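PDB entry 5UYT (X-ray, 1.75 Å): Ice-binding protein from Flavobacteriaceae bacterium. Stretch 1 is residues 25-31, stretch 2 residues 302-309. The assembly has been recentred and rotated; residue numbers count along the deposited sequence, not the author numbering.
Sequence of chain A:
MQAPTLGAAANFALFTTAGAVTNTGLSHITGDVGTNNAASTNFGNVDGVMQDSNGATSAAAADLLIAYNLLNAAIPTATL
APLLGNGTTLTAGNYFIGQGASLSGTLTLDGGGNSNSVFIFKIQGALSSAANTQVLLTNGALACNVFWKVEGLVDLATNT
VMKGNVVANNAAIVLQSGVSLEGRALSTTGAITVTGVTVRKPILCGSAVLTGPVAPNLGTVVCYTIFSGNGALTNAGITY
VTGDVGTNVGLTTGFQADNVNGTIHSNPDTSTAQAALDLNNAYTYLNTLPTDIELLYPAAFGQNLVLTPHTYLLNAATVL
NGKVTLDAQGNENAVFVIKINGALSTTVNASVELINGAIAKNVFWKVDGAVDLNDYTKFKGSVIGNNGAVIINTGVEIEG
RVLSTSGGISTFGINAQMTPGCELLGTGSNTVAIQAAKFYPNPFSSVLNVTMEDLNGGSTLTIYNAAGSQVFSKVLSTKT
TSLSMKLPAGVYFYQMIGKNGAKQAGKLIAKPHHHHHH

Stretch 1 25-31: GLSHITG
Stretch 2, residues 302-309: GQNLVLTP

Two segments of one chain, at least 275 residues apart wherever they touch, run in nearly the same direction: CA 26 to CA 30 and CA 303 to CA 308 diverge by only 5°. No direct hydrogen bond joins them; the backbones stand too far apart for sheet pairing. CA of H28 lies 6.5 Å from CA of L305, CA of L26 8.6 Å from CA of Q303, and CA of T30 7.9 Å from CA of L307, leaving room for side chains and water between the backbones.

Stretch 1 is extended, with strand at 28-30 (phi/psi -121/112, -128/131 and -122/116). Stretch 2 opens with a type I' turn from G302 to L305, Q303 at 53/41 and N304 at 70/26, closed by L305 N donating to G302 O at 3.0 Å; strand then continues through V306 and L307.

Alternation along stretch 1 sets the pattern: L26, H28 and T30 point toward the partner, while I29 points away. H28 (chi1 m, chi2 -69°) reaches the turn. Its CE1 sits 3.1 Å from Q303 O, which meets the ring edge near its plane, a polarized C-H facing a carbonyl; H28 ND1 stands 3.6 Å from N304 O. L26 (t, p) lays CD2 4.0 Å from Q303 O and 4.1 Å from OE1 of Q303, van der Waals packing of a methyl against two oxygens; the Q303 side chain (m, t, 79°) also points toward stretch 1.

Further along both chains, water does most of the bridging. T30 (m) donates from OG1 to water 2 at 2.6 Å, and that water donates to V306 O at 2.8 Å, bridging a gap of 4.5 Å between T30 OG1 and V306 O. Water 1 lies 2.7 Å from V306 O and 3.5 Å from I29 O, the second contact weak; with more acceptors in reach than protons, it need not serve both at once. The methyls CG2 of T30 and CG2 of T308 (p) approach to 4.5 Å, a loose apolar contact. The rule is compact: side chains meet the turn and, loosely, the residue after the strand, while water bridges between.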

# COMPACT_ATOMS: atom_id res chain seq x y z
N GLY A 25 11.82 11.21 9.14
CA GLY A 25 10.84 11.91 8.30
C GLY A 25 9.77 11.02 7.69
O GLY A 25 9.56 9.87 8.12
N LEU A 26 9.10 11.55 6.67
CA LEU A 26 7.98 10.83 6.05
C LEU A 26 8.51 9.96 4.92
O LEU A 26 8.97 10.47 3.90
CB LEU A 26 6.91 11.83 5.54
CG LEU A 26 5.63 11.21 4.94
CD1 LEU A 26 4.86 10.41 6.00
CD2 LEU A 26 4.73 12.28 4.28
N SER A 27 8.46 8.65 5.10
CA SER A 27 8.94 7.70 4.11
C SER A 27 7.78 6.80 3.70
O SER A 27 6.85 6.56 4.51
CB SER A 27 10.05 6.82 4.69
OG SER A 27 11.27 7.57 4.84
N HIS A 28 7.83 6.31 2.47
CA HIS A 28 6.77 5.51 1.88
C HIS A 28 7.39 4.17 1.49
O HIS A 28 8.27 4.10 0.61
CB HIS A 28 6.17 6.23 0.67
CG HIS A 28 5.62 7.59 0.98
ND1 HIS A 28 4.49 7.77 1.74
CD2 HIS A 28 6.06 8.83 0.67
CE1 HIS A 28 4.24 9.06 1.87
NE2 HIS A 28 5.19 9.73 1.24
N ILE A 29 6.99 3.11 2.18
CA ILE A 29 7.69 1.82 2.03
C ILE A 29 6.68 0.74 1.72
O ILE A 29 5.69 0.63 2.43
CB ILE A 29 8.41 1.36 3.33
CG1 ILE A 29 9.35 2.46 3.90
CG2 ILE A 29 9.12 0.02 3.10
CD1 ILE A 29 10.64 2.66 3.15
N THR A 30 6.96 -0.05 0.68
CA THR A 30 6.17 -1.24 0.35
C THR A 30 7.08 -2.45 0.35
O THR A 30 7.96 -2.56 -0.49
CB THR A 30 5.49 -1.13 -1.03
OG1 THR A 30 4.69 0.05 -1.05
CG2 THR A 30 4.58 -2.38 -1.28
N GLY A 31 6.82 -3.36 1.27
CA GLY A 31 7.68 -4.52 1.52
C GLY A 31 7.94 -4.60 3.01
O GLY A 31 7.80 -3.60 3.74
N GLY A 302 -3.07 8.02 5.88
CA GLY A 302 -3.13 8.97 4.75
C GLY A 302 -1.73 9.44 4.43
O GLY A 302 -0.77 8.66 4.39
N GLN A 303 -1.61 10.73 4.17
CA GLN A 303 -0.32 11.35 3.85
C GLN A 303 0.36 10.61 2.70
O GLN A 303 1.58 10.40 2.73
CB GLN A 303 0.61 11.36 5.07
CG GLN A 303 0.04 12.09 6.27
CD GLN A 303 1.10 12.24 7.32
OE1 GLN A 303 1.94 13.12 7.22
NE2 GLN A 303 1.13 11.34 8.29
N ASN A 304 -0.45 10.24 1.70
CA ASN A 304 0.03 9.59 0.49
C ASN A 304 0.53 8.15 0.70
O ASN A 304 1.35 7.64 -0.09
CB ASN A 304 1.05 10.50 -0.23
CG ASN A 304 0.58 11.94 -0.29
OD1 ASN A 304 1.24 12.85 0.23
ND2 ASN A 304 -0.57 12.15 -0.86
N LEU A 305 0.02 7.50 1.74
CA LEU A 305 0.26 6.08 1.96
C LEU A 305 -0.32 5.33 0.77
O LEU A 305 -1.41 5.69 0.26
CB LEU A 305 -0.50 5.63 3.22
CG LEU A 305 -0.42 4.19 3.77
CD1 LEU A 305 1.01 3.79 4.14
CD2 LEU A 305 -1.35 4.09 4.99
N VAL A 306 0.38 4.29 0.33
CA VAL A 306 -0.13 3.40 -0.70
C VAL A 306 -0.22 2.00 -0.08
O VAL A 306 0.76 1.53 0.55
CB VAL A 306 0.82 3.36 -1.93
CG1 VAL A 306 0.28 2.44 -3.03
CG2 VAL A 306 1.03 4.77 -2.48
N LEU A 307 -1.37 1.35 -0.30
CA LEU A 307 -1.62 -0.00 0.18
C LEU A 307 -1.82 -0.96 -1.02
O LEU A 307 -2.04 -0.52 -2.16
CB LEU A 307 -2.85 -0.02 1.10
CG LEU A 307 -2.74 0.89 2.36
CD1 LEU A 307 -4.03 0.77 3.21
CD2 LEU A 307 -1.49 0.57 3.20
N THR A 308 -1.68 -2.26 -0.73
CA THR A 308 -1.79 -3.34 -1.72
C THR A 308 -2.81 -4.38 -1.22
O THR A 308 -3.30 -4.26 -0.07
CB THR A 308 -0.40 -3.98 -1.98
OG1 THR A 308 0.24 -4.26 -0.73
CG2 THR A 308 0.46 -3.04 -2.83
N PRO A 309 -3.19 -5.37 -2.06
CA PRO A 309 -4.31 -6.22 -1.66
C PRO A 309 -3.96 -7.12 -0.46
O PRO A 309 -3.10 -8.02 -0.56
CB PRO A 309 -4.57 -7.08 -2.92
CG PRO A 309 -4.09 -6.22 -4.03
CD PRO A 309 -2.83 -5.59 -3.48
O HOH W 1 3.11 2.69 1.37
O HOH W 2 2.10 -0.22 -1.18